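Local coordinates for protein fatty acid synthase 1, isoform A (Drosophila melanogaster, PDB 6FN6) that probably builds long-chain saturated fatty acids as a multifunctional NADPH-dependent synthase, of which this chain is the modifying region with dehydratase, enoylreductase and ketoreductase activities, at residues L318-L323 against S356-V361. Residues are numbered along the deposited sequence; the frame is centred on the assembly and turned at random.
Sequences LVANRL and SGVRVV
S356 and N321 meet through one side-chain hydrogen bond, from the serine OG to the amide oxygen OD1 of N321 at 2.7 Å. The hydroxyl sits above the flat amide, 68° out of the carbonyl plane, and the C=O...OG angle is 109°, so the donor comes over the face of the group. With CG beside the backbone N (chi1 -77°), the amide of N321 is carried from the first turn of helix 320-329 across to the serine. V358 closes in on the same oxygen, its CG2 lying 3.5 Å from OD1 of N321. The other branch, CG1, rests 4.0 Å from CB of A320, a small apolar touch beside the polar one.

The second end of the amide is held too: ND2 of N321 donates to the carbonyl O of L353, at the end of helix 346-353, which fixes which way round the amide lies. With an alanine at N321, the S356 hydroxyl and the L353 carbonyl would probably each lose this partner, and a gap would open beside CG2 of V358. Further out, A320 and V358 both pack on V339 of strand 334-341. The contact joins the start of helix 320-329 to the turn before edge strand 359-362. Two beta-alpha-beta crossovers, 303-309/320-329/334-341 and 334-341/346-353/359-362, thus meet here, in a sheet whose strand order, with 438-445 antiparallel to its neighbours, is consistent with the class I methyltransferase-like fold of the pseudo-methyltransferase domain in animal fatty acid synthases.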
loop_
_atom_site.group_PDB
_atom_site.type_symbol
_atom_site.label_atom_id
_atom_site.label_comp_id
_atom_site.label_asym_id
_atom_site.label_seq_id
_atom_site.Cartn_x
_atom_site.Cartn_y
_atom_site.Cartn_z
ATOM N N LEU A 318 -45.578 -50.908 -6.949
ATOM C CA LEU A 318 -46.420 -50.552 -8.091
ATOM C C LEU A 318 -45.603 -49.744 -9.101
ATOM O O LEU A 318 -44.672 -49.032 -8.728
ATOM C CB LEU A 318 -47.667 -49.784 -7.641
ATOM C CG LEU A 318 -47.489 -48.599 -6.696
ATOM C CD1 LEU A 318 -47.226 -47.313 -7.457
ATOM C CD2 LEU A 318 -48.715 -48.460 -5.801
ATOM N N VAL A 319 -45.957 -49.860 -10.379
ATOM C CA VAL A 319 -45.160 -49.274 -11.456
ATOM C C VAL A 319 -45.763 -47.983 -12.008
ATOM O O VAL A 319 -45.182 -47.361 -12.900
ATOM C CB VAL A 319 -44.965 -50.291 -12.604
ATOM C CG1 VAL A 319 -44.309 -51.566 -12.090
ATOM C CG2 VAL A 319 -46.298 -50.609 -13.290
ATOM N N ALA A 320 -46.926 -47.594 -11.492
ATOM C CA ALA A 320 -47.663 -46.438 -12.000
ATOM C C ALA A 320 -46.766 -45.240 -12.325
ATOM O O ALA A 320 -46.874 -44.651 -13.403
ATOM C CB ALA A 320 -48.727 -46.022 -10.996
ATOM N N ASN A 321 -45.883 -44.883 -11.395
ATOM C CA ASN A 321 -45.004 -43.733 -11.583
ATOM C C ASN A 321 -44.159 -43.902 -12.838
ATOM O O ASN A 321 -44.033 -42.977 -13.641
ATOM C CB ASN A 321 -44.097 -43.538 -10.366
ATOM C CG ASN A 321 -44.820 -42.902 -9.195
ATOM O OD1 ASN A 321 -45.948 -42.426 -9.330
ATOM N ND2 ASN A 321 -44.170 -42.882 -8.036
ATOM N N ARG A 322 -43.573 -45.083 -12.998
ATOM C CA ARG A 322 -42.725 -45.364 -14.150
ATOM C C ARG A 322 -43.508 -45.240 -15.453
ATOM O O ARG A 322 -43.002 -44.706 -16.438
ATOM C CB ARG A 322 -42.110 -46.761 -14.035
ATOM C CG ARG A 322 -41.149 -47.118 -15.165
ATOM C CD ARG A 322 -39.907 -46.237 -15.172
ATOM N NE ARG A 322 -39.113 -46.391 -13.956
ATOM C CZ ARG A 322 -38.069 -45.630 -13.642
ATOM N NH1 ARG A 322 -37.687 -44.650 -14.450
ATOM N NH2 ARG A 322 -37.407 -45.846 -12.513
ATOM N N LEU A 323 -44.741 -45.736 -15.457
ATOM C CA LEU A 323 -45.574 -45.669 -16.651
ATOM C C LEU A 323 -45.850 -44.219 -17.030
ATOM O O LEU A 323 -45.644 -43.822 -18.174
ATOM C CB LEU A 323 -46.890 -46.417 -16.440
ATOM C CG LEU A 323 -46.787 -47.903 -16.088
ATOM C CD1 LEU A 323 -48.176 -48.508 -15.971
ATOM C CD2 LEU A 323 -45.953 -48.663 -17.113
ATOM N N SER A 356 -45.526 -37.574 -7.770
ATOM C CA SER A 356 -45.528 -38.028 -9.157
ATOM C C SER A 356 -46.716 -37.474 -9.937
ATOM O O SER A 356 -46.610 -37.188 -11.129
ATOM C CB SER A 356 -45.548 -39.555 -9.209
ATOM O OG SER A 356 -45.725 -40.018 -10.535
ATOM N N GLY A 357 -47.844 -37.323 -9.255
ATOM C CA GLY A 357 -49.058 -36.834 -9.879
ATOM C C GLY A 357 -49.914 -37.949 -10.449
ATOM O O GLY A 357 -50.597 -37.774 -11.458
ATOM N N VAL A 358 -49.875 -39.102 -9.791
ATOM C CA VAL A 358 -50.719 -40.226 -10.156
ATOM C C VAL A 358 -51.896 -40.219 -9.195
ATOM O O VAL A 358 -51.716 -40.312 -7.982
ATOM C CB VAL A 358 -49.944 -41.561 -10.109
ATOM C CG1 VAL A 358 -50.878 -42.744 -10.321
ATOM C CG2 VAL A 358 -48.842 -41.570 -11.152
ATOM N N ARG A 359 -53.102 -40.108 -9.738
ATOM C CA ARG A 359 -54.297 -40.078 -8.907
ATOM C C ARG A 359 -54.633 -41.479 -8.410
ATOM O O ARG A 359 -54.014 -42.457 -8.824
ATOM C CB ARG A 359 -55.470 -39.471 -9.680
ATOM C CG ARG A 359 -55.818 -40.175 -10.977
ATOM C CD ARG A 359 -56.508 -39.221 -11.938
ATOM N NE ARG A 359 -57.187 -39.932 -13.016
ATOM C CZ ARG A 359 -58.408 -40.447 -12.916
ATOM N NH1 ARG A 359 -59.093 -40.338 -11.783
ATOM N NH2 ARG A 359 -58.946 -41.075 -13.950
ATOM N N VAL A 360 -55.608 -41.564 -7.510
ATOM C CA VAL A 360 -56.047 -42.843 -6.964
ATOM C C VAL A 360 -57.569 -42.948 -6.986
ATOM O O VAL A 360 -58.269 -42.066 -6.491
ATOM C CB VAL A 360 -55.511 -43.040 -5.530
ATOM C CG1 VAL A 360 -55.979 -44.373 -4.952
ATOM C CG2 VAL A 360 -53.992 -42.952 -5.507
ATOM N N VAL A 361 -58.070 -44.034 -7.566
ATOM C CA VAL A 361 -59.505 -44.278 -7.633
ATOM C C VAL A 361 -59.842 -45.458 -6.727
ATOM O O VAL A 361 -59.064 -46.406 -6.611
ATOM C CB VAL A 361 -59.963 -44.531 -9.082
ATOM C CG1 VAL A 361 -61.458 -44.833 -9.133
ATOM C CG2 VAL A 361 -59.627 -43.338 -9.961
#